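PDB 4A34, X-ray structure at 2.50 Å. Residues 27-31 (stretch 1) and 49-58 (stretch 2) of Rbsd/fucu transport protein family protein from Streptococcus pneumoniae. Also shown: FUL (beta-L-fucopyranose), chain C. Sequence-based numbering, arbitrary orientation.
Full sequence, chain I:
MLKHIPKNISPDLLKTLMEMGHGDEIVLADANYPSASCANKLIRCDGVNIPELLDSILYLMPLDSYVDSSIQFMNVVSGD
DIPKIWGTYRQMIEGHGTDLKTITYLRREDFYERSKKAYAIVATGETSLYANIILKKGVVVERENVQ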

ATOM      1  N   VAL I  27       6.864 -17.340  18.976  1.00 29.34           N
ATOM      2  CA  VAL I  27       6.190 -17.315  20.265  1.00 29.32           C
ATOM      3  C   VAL I  27       4.786 -17.871  20.146  1.00 29.53           C
ATOM      4  O   VAL I  27       3.996 -17.428  19.311  1.00 29.45           O
ATOM      5  CB  VAL I  27       6.125 -15.887  20.851  1.00 29.23           C
ATOM      6  CG1 VAL I  27       5.487 -15.903  22.223  1.00 29.56           C
ATOM      7  CG2 VAL I  27       7.516 -15.271  20.938  1.00 29.49           C
ATOM      8  N   LEU I  28       4.481 -18.852  20.988  1.00 29.79           N
ATOM      9  CA  LEU I  28       3.131 -19.361  21.081  1.00 30.23           C
ATOM     10  C   LEU I  28       2.507 -18.625  22.250  1.00 30.41           C
ATOM     11  O   LEU I  28       2.763 -18.941  23.414  1.00 30.61           O
ATOM     12  CB  LEU I  28       3.129 -20.886  21.270  1.00 30.36           C
ATOM     13  CG  LEU I  28       3.997 -21.710  20.295  1.00 31.48           C
ATOM     14  CD1 LEU I  28       3.979 -23.210  20.608  1.00 32.04           C
ATOM     15  CD2 LEU I  28       3.595 -21.490  18.840  1.00 30.88           C
ATOM     16  N   ALA I  29       1.718 -17.603  21.938  1.00 30.47           N
ATOM     17  CA  ALA I  29       1.184 -16.721  22.963  1.00 30.71           C
ATOM     18  C   ALA I  29      -0.185 -17.175  23.454  1.00 30.82           C
ATOM     19  O   ALA I  29      -1.016 -17.621  22.660  1.00 30.92           O
ATOM     20  CB  ALA I  29       1.115 -15.307  22.440  1.00 30.69           C
ATOM     21  N   ASP I  30      -0.425 -17.049  24.757  1.00 30.85           N
ATOM     22  CA  ASP I  30      -1.725 -17.405  25.311  1.00 31.19           C
ATOM     23  C   ASP I  30      -2.718 -16.252  25.201  1.00 31.30           C
ATOM     24  O   ASP I  30      -2.334 -15.122  24.911  1.00 31.27           O
ATOM     25  CB  ASP I  30      -1.607 -17.949  26.749  1.00 31.58           C
ATOM     26  CG  ASP I  30      -1.176 -16.893  27.781  1.00 32.51           C
ATOM     27  OD1 ASP I  30      -1.581 -15.706  27.698  1.00 34.16           O
ATOM     28  OD2 ASP I  30      -0.444 -17.280  28.717  1.00 32.86           O
ATOM     29  N   ALA I  31      -3.991 -16.543  25.457  1.00 31.51           N
ATOM     30  CA  ALA I  31      -5.084 -15.601  25.208  1.00 31.44           C
ATOM     31  C   ALA I  31      -4.906 -14.254  25.886  1.00 31.41           C
ATOM     32  O   ALA I  31      -5.354 -13.240  25.367  1.00 31.44           O
ATOM     33  CB  ALA I  31      -6.410 -16.216  25.612  1.00 31.62           C
TER
HETATM   34  C1  FUL C1144       0.698 -12.148  30.843  1.00 44.27           C
HETATM   35  C2  FUL C1144      -0.021 -13.359  30.236  1.00 43.71           C
HETATM   36  O2  FUL C1144       0.563 -13.772  29.021  1.00 43.62           O
HETATM   37  C3  FUL C1144       0.080 -14.503  31.241  1.00 43.39           C
HETATM   38  O3  FUL C1144      -0.616 -15.635  30.793  1.00 44.43           O
HETATM   39  C4  FUL C1144      -0.479 -14.069  32.585  1.00 43.43           C
HETATM   40  O4  FUL C1144      -1.834 -13.747  32.410  1.00 43.17           O
HETATM   41  C5  FUL C1144       0.271 -12.828  33.050  1.00 43.95           C
HETATM   42  C6  FUL C1144      -0.177 -12.399  34.441  1.00 43.18           C
HETATM   43  O5  FUL C1144       0.079 -11.808  32.076  1.00 44.32           O
HETATM   44  O1  FUL C1144       0.679 -11.035  29.985  1.00 45.68           O
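Stretch 2 (49-58) NIPELLDSIL

Stretch 2 packs as a helix against the end of a strand in stretch 1. Residues 27-29 are extended and continue a strand that begins earlier in the chain, whereas D30 and A31 leave it as loop. In stretch 2, N49 occupies the N-cap position, although its side chain makes no capping bond, and residues 50-58 form a helix that runs on beyond the segment. The helical backbone is held by i to i+4 hydrogen bonds, among them L54 N to I50 O (2.6 Å), I57 N to L53 O (3.0 Å) and L58 N to L54 O (2.9 Å); the first of the series, L53 N to N49 O at 3.3 Å, is weak. Helix and strand run nearly antiparallel, with a signed crossing angle of 161° and a closest approach of 9.8 Å between their axes. The backbones come nearest at L28 and I50, whose CA atoms are 6.9 Å apart.

The interface is apolar and centres on L28, whose CA-to-CB bond points toward the helix and whose side chain adopts the mt rotamer. It meets four helical residues, spaced so that they share one side of the helix. At the N-terminal end, L28 CB lies 4.1 Å from I50 CG2. Farther along, L28 CD2 approaches L53 CD2 at 4.2 Å and, more tightly, I57 CD1 at 3.5 Å, while L28 CD1 lies 4.2 Å from L54 CD1. The two methyls of L28 thus reach different leucines, placing its isobutyl group among L53, L54 and I57. The CA-to-CB bonds of I50, L53 and I57 point toward the strand; that of L54 is directed sideways.

A second set of contacts joins the I50 side chain to the backbone where the strand ends. I50 is in the mt rotamer, and its CD1 lies 3.7 Å from L28 O, 3.8 Å from A29 O and 3.9 Å from D30 N. I50 CD1 also lies 4.0 Å from D30 CB. These are van der Waals contacts, and no hydrogen bond links the two stretches. A29 adds little, since its CA-to-CB bond points away from the helix. In all, 265 Å² of surface is buried, summed over both sides.

Polar recognition is directed elsewhere. The end of the D30 side chain leads away from the helix to beta-L-fucopyranose, accepting hydrogen bonds from FUL O2 at OD1 (3.2 Å) and from FUL O3 at OD2 (2.7 Å). D30 therefore touches the helix through I50 while its carboxylate binds the sugar.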

ATOM      1  N   ASN I  49      -5.707 -24.239  21.265  1.00 35.85           N
ATOM      2  CA  ASN I  49      -5.014 -24.369  22.543  1.00 35.87           C
ATOM      3  C   ASN I  49      -3.563 -24.745  22.257  1.00 35.84           C
ATOM      4  O   ASN I  49      -3.274 -25.375  21.230  1.00 36.06           O
ATOM      5  CB  ASN I  49      -5.700 -25.428  23.427  1.00 35.82           C
ATOM      6  CG  ASN I  49      -7.055 -24.961  23.975  1.00 35.85           C
ATOM      7  OD1 ASN I  49      -7.238 -23.784  24.297  1.00 36.94           O
ATOM      8  ND2 ASN I  49      -8.000 -25.889  24.099  1.00 34.22           N
ATOM      9  N   ILE I  50      -2.658 -24.362  23.156  1.00 35.44           N
ATOM     10  CA  ILE I  50      -1.217 -24.436  22.882  1.00 35.03           C
ATOM     11  C   ILE I  50      -0.601 -25.845  22.852  1.00 35.12           C
ATOM     12  O   ILE I  50       0.208 -26.109  21.966  1.00 35.20           O
ATOM     13  CB  ILE I  50      -0.392 -23.461  23.778  1.00 34.88           C
ATOM     14  CG1 ILE I  50      -0.814 -22.012  23.490  1.00 34.36           C
ATOM     15  CG2 ILE I  50       1.117 -23.663  23.563  1.00 34.44           C
ATOM     16  CD1 ILE I  50      -0.234 -20.939  24.409  1.00 33.32           C
ATOM     17  N   PRO I  51      -0.968 -26.745  23.801  1.00 35.22           N
ATOM     18  CA  PRO I  51      -0.412 -28.111  23.725  1.00 35.35           C
ATOM     19  C   PRO I  51      -0.675 -28.801  22.386  1.00 35.28           C
ATOM     20  O   PRO I  51       0.221 -29.459  21.853  1.00 34.98           O
ATOM     21  CB  PRO I  51      -1.104 -28.873  24.881  1.00 35.43           C
ATOM     22  CG  PRO I  51      -2.097 -27.935  25.482  1.00 35.32           C
ATOM     23  CD  PRO I  51      -1.740 -26.539  25.045  1.00 35.55           C
ATOM     24  N   GLU I  52      -1.884 -28.634  21.850  1.00 35.70           N
ATOM     25  CA  GLU I  52      -2.218 -29.124  20.507  1.00 36.28           C
ATOM     26  C   GLU I  52      -1.271 -28.524  19.465  1.00 35.98           C
ATOM     27  O   GLU I  52      -0.671 -29.247  18.668  1.00 36.33           O
ATOM     28  CB  GLU I  52      -3.671 -28.796  20.135  1.00 36.79           C
ATOM     29  CG  GLU I  52      -4.738 -29.583  20.893  1.00 38.71           C
ATOM     30  CD  GLU I  52      -5.312 -28.811  22.073  1.00 41.89           C
ATOM     31  OE1 GLU I  52      -4.582 -28.594  23.072  1.00 42.73           O
ATOM     32  OE2 GLU I  52      -6.505 -28.438  22.004  1.00 42.90           O
ATOM     33  N   LEU I  53      -1.127 -27.203  19.493  1.00 35.51           N
ATOM     34  CA  LEU I  53      -0.264 -26.503  18.549  1.00 35.17           C
ATOM     35  C   LEU I  53       1.224 -26.847  18.721  1.00 34.88           C
ATOM     36  O   LEU I  53       1.967 -26.906  17.733  1.00 34.38           O
ATOM     37  CB  LEU I  53      -0.484 -24.986  18.656  1.00 35.20           C
ATOM     38  CG  LEU I  53       0.032 -24.117  17.509  1.00 34.89           C
ATOM     39  CD1 LEU I  53      -0.563 -24.578  16.203  1.00 35.03           C
ATOM     40  CD2 LEU I  53      -0.311 -22.659  17.755  1.00 35.54           C
ATOM     41  N   LEU I  54       1.642 -27.075  19.969  1.00 34.61           N
ATOM     42  CA  LEU I  54       3.041 -27.381  20.294  1.00 34.74           C
ATOM     43  C   LEU I  54       3.484 -28.729  19.710  1.00 35.13           C
ATOM     44  O   LEU I  54       4.605 -28.873  19.219  1.00 34.87           O
ATOM     45  CB  LEU I  54       3.258 -27.354  21.815  1.00 34.69           C
ATOM     46  CG  LEU I  54       4.633 -27.744  22.380  1.00 34.67           C
ATOM     47  CD1 LEU I  54       5.744 -26.812  21.869  1.00 34.63           C
ATOM     48  CD2 LEU I  54       4.595 -27.759  23.893  1.00 33.87           C
ATOM     49  N   ASP I  55       2.583 -29.707  19.771  1.00 35.61           N
ATOM     50  CA  ASP I  55       2.818 -31.028  19.222  1.00 36.00           C
ATOM     51  C   ASP I  55       3.033 -30.965  17.699  1.00 36.08           C
ATOM     52  O   ASP I  55       3.963 -31.585  17.160  1.00 36.12           O
ATOM     53  CB  ASP I  55       1.626 -31.924  19.566  1.00 36.35           C
ATOM     54  CG  ASP I  55       1.920 -33.398  19.356  1.00 37.71           C
ATOM     55  OD1 ASP I  55       2.980 -33.881  19.828  1.00 38.94           O
ATOM     56  OD2 ASP I  55       1.078 -34.076  18.724  1.00 39.10           O
ATOM     57  N   SER I  56       2.179 -30.199  17.019  1.00 35.93           N
ATOM     58  CA  SER I  56       2.225 -30.074  15.564  1.00 35.76           C
ATOM     59  C   SER I  56       3.483 -29.355  15.102  1.00 35.69           C
ATOM     60  O   SER I  56       4.103 -29.740  14.115  1.00 35.70           O
ATOM     61  CB  SER I  56       0.987 -29.337  15.049  1.00 35.78           C
ATOM     62  OG  SER I  56      -0.203 -30.025  15.387  1.00 35.51           O
ATOM     63  N   ILE I  57       3.850 -28.306  15.831  1.00 35.79           N
ATOM     64  CA  ILE I  57       5.033 -27.516  15.512  1.00 35.56           C
ATOM     65  C   ILE I  57       6.302 -28.327  15.762  1.00 35.94           C
ATOM     66  O   ILE I  57       7.209 -28.323  14.927  1.00 36.20           O
ATOM     67  CB  ILE I  57       5.031 -26.146  16.265  1.00 35.14           C
ATOM     68  CG1 ILE I  57       3.888 -25.273  15.733  1.00 34.39           C
ATOM     69  CG2 ILE I  57       6.363 -25.435  16.114  1.00 34.51           C
ATOM     70  CD1 ILE I  57       3.773 -23.908  16.355  1.00 32.48           C
ATOM     71  N   LEU I  58       6.355 -29.041  16.888  1.00 36.32           N
ATOM     72  CA  LEU I  58       7.516 -29.896  17.207  1.00 36.59           C
ATOM     73  C   LEU I  58       7.699 -31.028  16.186  1.00 36.91           C
ATOM     74  O   LEU I  58       8.831 -31.426  15.870  1.00 37.04           O
ATOM     75  CB  LEU I  58       7.425 -30.455  18.633  1.00 36.15           C
ATOM     76  CG  LEU I  58       7.597 -29.463  19.785  1.00 35.55           C
ATOM     77  CD1 LEU I  58       7.366 -30.155  21.102  1.00 35.72           C
ATOM     78  CD2 LEU I  58       8.962 -28.790  19.778  1.00 35.69           C
TER